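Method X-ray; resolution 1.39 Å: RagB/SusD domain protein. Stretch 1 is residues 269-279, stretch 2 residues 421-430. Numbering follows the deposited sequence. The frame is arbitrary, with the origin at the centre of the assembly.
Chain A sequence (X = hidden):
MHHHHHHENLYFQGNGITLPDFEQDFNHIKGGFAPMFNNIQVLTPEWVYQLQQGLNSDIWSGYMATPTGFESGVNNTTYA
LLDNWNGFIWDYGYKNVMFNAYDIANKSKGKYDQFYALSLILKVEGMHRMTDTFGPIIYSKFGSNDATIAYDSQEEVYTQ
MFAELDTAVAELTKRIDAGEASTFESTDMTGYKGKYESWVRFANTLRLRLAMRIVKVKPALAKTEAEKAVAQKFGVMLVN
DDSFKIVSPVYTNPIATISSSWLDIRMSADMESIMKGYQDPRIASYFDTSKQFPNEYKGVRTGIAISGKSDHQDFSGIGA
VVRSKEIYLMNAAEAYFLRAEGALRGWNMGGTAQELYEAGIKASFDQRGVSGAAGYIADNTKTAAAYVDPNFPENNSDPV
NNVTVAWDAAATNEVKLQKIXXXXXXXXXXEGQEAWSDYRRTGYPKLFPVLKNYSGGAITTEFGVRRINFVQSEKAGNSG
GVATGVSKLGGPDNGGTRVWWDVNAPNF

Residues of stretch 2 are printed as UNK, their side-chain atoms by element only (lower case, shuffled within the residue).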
ATOM      1  N   ALA A 269     -22.890 -19.227  -1.801  1.00 10.27           N
ATOM      2  CA  ALA A 269     -23.956 -18.324  -1.385  1.00 10.86           C
ATOM      3  C   ALA A 269     -23.943 -17.004  -2.152  1.00 12.50           C
ATOM      4  O   ALA A 269     -24.998 -16.462  -2.457  1.00 12.71           O
ATOM      5  CB  ALA A 269     -23.880 -18.067   0.111  1.00 11.22           C
ATOM      6  N   ASP A 270     -22.763 -16.478  -2.474  1.00 11.05           N
ATOM      7  CA  ASP A 270     -22.714 -15.240  -3.260  1.00 11.31           C
ATOM      8  C   ASP A 270     -23.303 -15.436  -4.656  1.00 10.77           C
ATOM      9  O   ASP A 270     -24.033 -14.575  -5.158  1.00 10.54           O
ATOM     10  CB  ASP A 270     -21.278 -14.711  -3.383  1.00 11.94           C
ATOM     11  CG  ASP A 270     -20.737 -14.159  -2.080  1.00 12.33           C
ATOM     12  OD1 ASP A 270     -21.349 -13.230  -1.508  1.00 12.23           O
ATOM     13  OD2 ASP A 270     -19.687 -14.659  -1.634  1.00 13.01           O
ATOM     14  N   MET A 271     -22.972 -16.559  -5.290  1.00 10.28           N
ATOM     15  CA  MET A 271     -23.528 -16.855  -6.601  1.00 11.37           C
ATOM     16  C   MET A 271     -25.049 -17.016  -6.527  1.00 11.46           C
ATOM     17  O   MET A 271     -25.758 -16.535  -7.406  1.00 12.16           O
ATOM     18  CB  MET A 271     -22.861 -18.087  -7.216  1.00 11.39           C
ATOM     19  CG  MET A 271     -21.599 -17.766  -8.000  1.00 10.79           C
ATOM     20  SD  MET A 271     -22.066 -17.050  -9.577  1.00 11.36           S
ATOM     21  CE  MET A 271     -20.473 -16.495 -10.183  1.00 12.50           C
ATOM     22  N   GLU A 272     -25.543 -17.663  -5.475  1.00 12.27           N
ATOM     23  CA  GLU A 272     -26.994 -17.783  -5.335  1.00 13.44           C
ATOM     24  C   GLU A 272     -27.627 -16.400  -5.194  1.00 12.85           C
ATOM     25  O   GLU A 272     -28.562 -16.062  -5.905  1.00 13.74           O
ATOM     26  CB  GLU A 272     -27.384 -18.661  -4.143  1.00 12.47           C
ATOM     27  CG  GLU A 272     -28.896 -18.849  -4.077  1.00 15.48           C
ATOM     28  CD  GLU A 272     -29.398 -19.556  -2.825  1.00 17.52           C
ATOM     29  OE1 GLU A 272     -28.703 -20.436  -2.278  1.00 14.59           O
ATOM     30  OE2 GLU A 272     -30.532 -19.233  -2.399  1.00 20.80           O
ATOM     31  N   SER A 273     -27.096 -15.584  -4.290  1.00 12.45           N
ATOM     32  CA  SER A 273     -27.649 -14.256  -4.051  1.00 12.25           C
ATOM     33  C   SER A 273     -27.683 -13.402  -5.316  1.00 13.02           C
ATOM     34  O   SER A 273     -28.712 -12.804  -5.667  1.00 13.00           O
ATOM     35  CB  SER A 273     -26.844 -13.542  -2.958  1.00 13.44           C
ATOM     36  OG  SER A 273     -27.308 -12.214  -2.793  1.00 13.72           O
ATOM     37  N   ILE A 274     -26.554 -13.339  -6.008  1.00 11.75           N
ATOM     38  CA  ILE A 274     -26.434 -12.469  -7.168  1.00 12.62           C
ATOM     39  C   ILE A 274     -27.179 -13.009  -8.388  1.00 12.52           C
ATOM     40  O   ILE A 274     -27.950 -12.286  -9.017  1.00 13.37           O
ATOM     41  CB  ILE A 274     -24.950 -12.178  -7.471  1.00 11.20           C
ATOM     42  CG1 ILE A 274     -24.365 -11.342  -6.326  1.00 13.68           C
ATOM     43  CG2 ILE A 274     -24.800 -11.462  -8.805  1.00 11.93           C
ATOM     44  CD1 ILE A 274     -22.857 -11.094  -6.419  1.00 13.01           C
ATOM     45  N   MET A 275     -26.962 -14.274  -8.727  1.00 13.42           N
ATOM     46  CA  MET A 275     -27.579 -14.812  -9.937  1.00 12.38           C
ATOM     47  C   MET A 275     -29.092 -15.051  -9.792  1.00 14.34           C
ATOM     48  O   MET A 275     -29.847 -14.801 -10.735  1.00 15.46           O
ATOM     49  CB  MET A 275     -26.819 -16.040 -10.461  1.00 13.97           C
ATOM     50  CG  MET A 275     -25.377 -15.690 -10.878  1.00 15.55           C
ATOM     51  SD  MET A 275     -24.536 -16.936 -11.878  1.00 15.00           S
ATOM     52  CE  MET A 275     -25.395 -16.730 -13.437  1.00 12.54           C
ATOM     53  N   LYS A 276     -29.537 -15.498  -8.619  1.00 13.50           N
ATOM     54  CA  LYS A 276     -30.981 -15.605  -8.373  1.00 14.71           C
ATOM     55  C   LYS A 276     -31.633 -14.229  -8.346  1.00 17.26           C
ATOM     56  O   LYS A 276     -32.732 -14.047  -8.872  1.00 17.65           O
ATOM     57  CB  LYS A 276     -31.270 -16.312  -7.052  1.00 16.91           C
ATOM     58  CG  LYS A 276     -31.282 -17.819  -7.111  1.00 20.48           C
ATOM     59  CD  LYS A 276     -31.916 -18.344  -5.830  1.00 30.18           C
ATOM     60  CE  LYS A 276     -32.289 -19.807  -5.914  1.00 34.43           C
ATOM     61  NZ  LYS A 276     -32.630 -20.326  -4.558  1.00 27.29           N
ATOM     62  N   GLY A 277     -30.970 -13.257  -7.724  1.00 14.48           N
ATOM     63  CA  GLY A 277     -31.517 -11.912  -7.642  1.00 14.72           C
ATOM     64  C   GLY A 277     -31.821 -11.353  -9.017  1.00 15.65           C
ATOM     65  O   GLY A 277     -32.871 -10.744  -9.248  1.00 17.84           O
ATOM     66  N   TYR A 278     -30.893 -11.568  -9.944  1.00 15.16           N
ATOM     67  CA  TYR A 278     -31.047 -11.092 -11.311  1.00 15.17           C
ATOM     68  C   TYR A 278     -31.854 -12.043 -12.196  1.00 14.78           C
ATOM     69  O   TYR A 278     -32.087 -11.737 -13.359  1.00 15.09           O
ATOM     70  CB  TYR A 278     -29.675 -10.895 -11.962  1.00 14.98           C
ATOM     71  CG  TYR A 278     -28.872  -9.688 -11.504  1.00 15.27           C
ATOM     72  CD1 TYR A 278     -29.482  -8.556 -10.967  1.00 13.75           C
ATOM     73  CD2 TYR A 278     -27.489  -9.678 -11.645  1.00 14.74           C
ATOM     74  CE1 TYR A 278     -28.727  -7.449 -10.572  1.00 14.19           C
ATOM     75  CE2 TYR A 278     -26.732  -8.586 -11.257  1.00 13.44           C
ATOM     76  CZ  TYR A 278     -27.349  -7.476 -10.721  1.00 13.39           C
ATOM     77  OH  TYR A 278     -26.574  -6.391 -10.349  1.00 13.71           O
ATOM     78  N   GLN A 279     -32.260 -13.191 -11.654  1.00 13.84           N
ATOM     79  CA  GLN A 279     -32.897 -14.248 -12.452  1.00 15.60           C
ATOM     80  C   GLN A 279     -32.086 -14.503 -13.717  1.00 16.80           C
ATOM     81  O   GLN A 279     -32.609 -14.551 -14.830  1.00 16.80           O
ATOM     82  CB  GLN A 279     -34.344 -13.886 -12.796  1.00 18.43           C
ATOM     83  CG  GLN A 279     -35.248 -13.797 -11.580  1.00 21.88           C
ATOM     84  CD  GLN A 279     -36.684 -13.475 -11.947  1.00 35.54           C
ATOM     85  OE1 GLN A 279     -37.145 -13.800 -13.042  1.00 35.32           O
ATOM     86  NE2 GLN A 279     -37.394 -12.825 -11.034  1.00 41.99           N
ATOM     87  N   UNK A 421     -18.047  -4.421 -12.710  1.00  8.21           N
ATOM     88  CA  UNK A 421     -17.335  -5.533 -12.086  1.00  8.19           C
ATOM     89  C   UNK A 421     -18.290  -6.681 -11.729  1.00  9.53           C
ATOM     90  O   UNK A 421     -17.911  -7.847 -11.812  1.00  9.31           O
ATOM     91  c   UNK A 421     -14.501  -4.400 -12.277  1.00  9.21           C
ATOM     92  c   UNK A 421     -15.509  -3.985 -11.229  1.00  8.30           C
ATOM     93  c   UNK A 421     -15.824  -6.267 -10.200  1.00  8.29           C
ATOM     94  c   UNK A 421     -16.527  -5.076 -10.849  1.00  7.99           C
ATOM     95  N   UNK A 422     -19.531  -6.367 -11.351  1.00  9.36           N
ATOM     96  CA  UNK A 422     -20.506  -7.431 -11.077  1.00  9.23           C
ATOM     97  C   UNK A 422     -20.728  -8.279 -12.333  1.00  8.81           C
ATOM     98  O   UNK A 422     -20.691  -9.512 -12.276  1.00  8.88           O
ATOM     99  o   UNK A 422     -21.665  -6.199  -9.334  1.00 10.90           O
ATOM    100  c   UNK A 422     -22.896  -7.959 -10.427  1.00 10.71           C
ATOM    101  c   UNK A 422     -21.854  -6.854 -10.594  1.00 10.22           C
ATOM    102  N   UNK A 423     -20.929  -7.618 -13.468  1.00 10.04           N
ATOM    103  CA  UNK A 423     -21.154  -8.343 -14.716  1.00  9.33           C
ATOM    104  C   UNK A 423     -19.896  -9.079 -15.174  1.00 10.21           C
ATOM    105  O   UNK A 423     -19.964 -10.187 -15.714  1.00 10.12           O
ATOM    106  c   UNK A 423     -21.711  -7.403 -15.782  1.00  9.66           C
ATOM    107  c   UNK A 423     -24.077  -8.254 -15.443  1.00 11.20           C
ATOM    108  n   UNK A 423     -25.006  -8.259 -14.485  1.00 12.25           N
ATOM    109  c   UNK A 423     -23.167  -7.033 -15.499  1.00 10.81           C
ATOM    110  o   UNK A 423     -23.950  -9.179 -16.248  1.00 11.34           O
ATOM    111  N   UNK A 424     -18.742  -8.475 -14.923  1.00  9.33           N
ATOM    112  CA  UNK A 424     -17.463  -9.101 -15.225  1.00  8.07           C
ATOM    113  C   UNK A 424     -17.293 -10.380 -14.395  1.00  8.80           C
ATOM    114  O   UNK A 424     -16.893 -11.439 -14.909  1.00  9.61           O
ATOM    115  n   UNK A 424     -11.778  -6.489 -14.780  1.00  9.60           N
ATOM    116  c   UNK A 424     -14.995  -8.408 -15.402  1.00  9.49           C
ATOM    117  c   UNK A 424     -14.080  -7.234 -15.028  1.00  9.86           C
ATOM    118  c   UNK A 424     -12.672  -7.445 -15.499  1.00 10.25           C
ATOM    119  c   UNK A 424     -16.368  -8.088 -14.890  1.00  9.94           C
ATOM    120  N   UNK A 425     -17.622 -10.277 -13.115  1.00  8.15           N
ATOM    121  CA  UNK A 425     -17.554 -11.396 -12.185  1.00  8.66           C
ATOM    122  C   UNK A 425     -18.471 -12.542 -12.646  1.00  9.62           C
ATOM    123  O   UNK A 425     -18.049 -13.699 -12.685  1.00  9.43           O
ATOM    124  c   UNK A 425     -20.781 -14.098  -7.566  1.00  9.89           C
ATOM    125  c   UNK A 425     -18.616 -13.231  -7.948  1.00  8.35           C
ATOM    126  c   UNK A 425     -20.407 -12.609  -9.455  1.00 10.27           C
ATOM    127  c   UNK A 425     -19.060 -12.513  -9.080  1.00  9.02           C
ATOM    128  c   UNK A 425     -17.922 -11.825  -9.624  1.00  8.90           C
ATOM    129  c   UNK A 425     -19.469 -14.019  -7.176  1.00  9.60           C
ATOM    130  c   UNK A 425     -17.920 -10.871 -10.798  1.00  8.55           C
ATOM    131  n   UNK A 425     -17.278 -12.959  -7.790  1.00  8.68           N
ATOM    132  c   UNK A 425     -16.875 -12.109  -8.790  1.00  8.87           C
ATOM    133  c   UNK A 425     -21.253 -13.404  -8.691  1.00 10.38           C
ATOM    134  N   UNK A 426     -19.707 -12.229 -13.026  1.00  9.15           N
ATOM    135  CA  UNK A 426     -20.595 -13.290 -13.510  1.00 10.42           C
ATOM    136  C   UNK A 426     -20.019 -13.947 -14.770  1.00  9.67           C
ATOM    137  O   UNK A 426     -19.997 -15.175 -14.881  1.00  9.65           O
ATOM    138  c   UNK A 426     -24.000 -11.506 -12.737  1.00 12.61           C
ATOM    139  c   UNK A 426     -22.893 -13.933 -14.374  1.00 10.21           C
ATOM    140  c   UNK A 426     -22.684 -12.267 -12.505  1.00  9.81           C
ATOM    141  c   UNK A 426     -22.038 -12.794 -13.786  1.00  8.92           C
ATOM    142  N   UNK A 427     -19.557 -13.134 -15.716  1.00  8.82           N
ATOM    143  CA  UNK A 427     -19.060 -13.643 -16.990  1.00  9.14           C
ATOM    144  C   UNK A 427     -17.833 -14.546 -16.856  1.00 10.30           C
ATOM    145  O   UNK A 427     -17.637 -15.451 -17.672  1.00 10.42           O
ATOM    146  c   UNK A 427     -18.771 -12.482 -17.950  1.00  9.72           C
ATOM    147  N   UNK A 428     -16.999 -14.299 -15.840  1.00  8.95           N
ATOM    148  CA  UNK A 428     -15.732 -15.004 -15.721  1.00  9.58           C
ATOM    149  C   UNK A 428     -15.800 -16.348 -15.016  1.00 10.08           C
ATOM    150  O   UNK A 428     -14.794 -17.044 -14.958  1.00 10.61           O
ATOM    151  N   UNK A 429     -16.970 -16.716 -14.492  1.00  9.72           N
ATOM    152  CA  UNK A 429     -17.135 -18.003 -13.828  1.00  9.59           C
ATOM    153  C   UNK A 429     -16.739 -19.113 -14.801  1.00 12.03           C
ATOM    154  O   UNK A 429     -17.080 -19.036 -15.986  1.00 12.46           O
ATOM    155  c   UNK A 429     -18.621 -19.575 -11.306  1.00 10.58           C
ATOM    156  c   UNK A 429     -19.358 -20.561 -13.357  1.00 11.18           C
ATOM    157  c   UNK A 429     -18.594 -18.167 -13.385  1.00 10.97           C
ATOM    158  c   UNK A 429     -18.863 -19.458 -12.665  1.00 10.51           C
ATOM    159  c   UNK A 429     -19.599 -21.757 -12.702  1.00 11.28           C
ATOM    160  c   UNK A 429     -18.861 -20.773 -10.646  1.00 10.42           C
ATOM    161  c   UNK A 429     -19.351 -21.865 -11.351  1.00 12.12           C
ATOM    162  N   UNK A 430     -16.031 -20.157 -14.319  1.00 11.15           N
ATOM    163  CA  UNK A 430     -15.626 -20.496 -12.949  1.00 11.93           C
ATOM    164  C   UNK A 430     -14.167 -20.134 -12.610  1.00 12.03           C
ATOM    165  O   UNK A 430     -13.581 -20.736 -11.703  1.00 10.78           O
ATOM    166  c   UNK A 430     -15.279 -22.395 -14.310  1.00 12.41           C
ATOM    167  c   UNK A 430     -15.722 -21.265 -15.244  1.00 13.62           C
ATOM    168  c   UNK A 430     -15.770 -22.019 -12.948  1.00 12.37           C
TER
HETATM  169  O   HOH W   1     -24.916  -5.846 -12.710  1.00 13.46           O

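Position 421 carries four carbons, forked at the first, with one arm two carbons long, and lies out of reach of stretch 1: Ile421. At 422 one carbon bears an oxygen and a carbon; the CB points toward the first helix, and the terminal carbon sits 4.0 Å from Tyr278 CE2, at the edge of the tyrosine ring. This is Thr422, with CG2 at the ring and OG1 satisfied elsewhere in the structure.

Position 423 has three carbons, the third holding one oxygen and one nitrogen. Although its CB points sideways, its end comes nearer, bringing the nitrogen to 3.7 Å from Tyr278 CE2; it is Gln423. The polar groups join through water 1, which donates to Tyr278 OH at 2.9 Å and accepts from Gln423 NE2 at 3.0 Å. Position 424, four carbons in a row ending in nitrogen, stays clear of stretch 1 and is Lys424.

At 425 one carbon leads to fused five- and six-membered rings with eight carbons and one nitrogen. Met271 CE lies over one face of the six-membered ring, 3.7 Å from its centroid, a CH-pi contact, and Ile274 CD1 approaches a carbon of that ring. This is Trp425: with chi1 at t, the indole reaches the first helix from a sideways CB, its CZ3 3.6 Å from Ile274 CD1. Position 426 again has four carbons forked at the first, one arm two carbons long; the long arm faces Ile274 and Tyr278, the short one Met275, hence Ile426. Its CD1 lies 4.0 Å from Ile274 CG2 and 4.1 Å from Tyr278 CD2, while its CG2 meets Met275 CE at 3.9 Å, so both arms are used.

Position 427 has a single carbon and 428 no side-chain atom; neither touches stretch 1, and they are Ala427 and Gly428. At 429 one carbon precedes a six-carbon ring; the CB points toward stretch 1, and a ring carbon approaches Met271 CE. This is Phe429, its CD2 3.8 Å from Met271 CE. At 430 three carbons close onto the backbone N, making no contact, after a cis peptide bond: Pro430.

The helices cross at -113° with axes 11.6 Å apart at closest approach, a wide gap that long side chains bridge. Met271, flexible and ending in a methyl, reaches both Trp425 and Phe429; Ile274 touches Thr422, Trp425 and Ile426. No direct hydrogen bond joins the stretches, and the 467 Å² they bury is chiefly apolar packing. The rule to read here is apolar reach across the gap, with a polar link carried by water.

Stretch 2 421-430: ITQKWIAGFP
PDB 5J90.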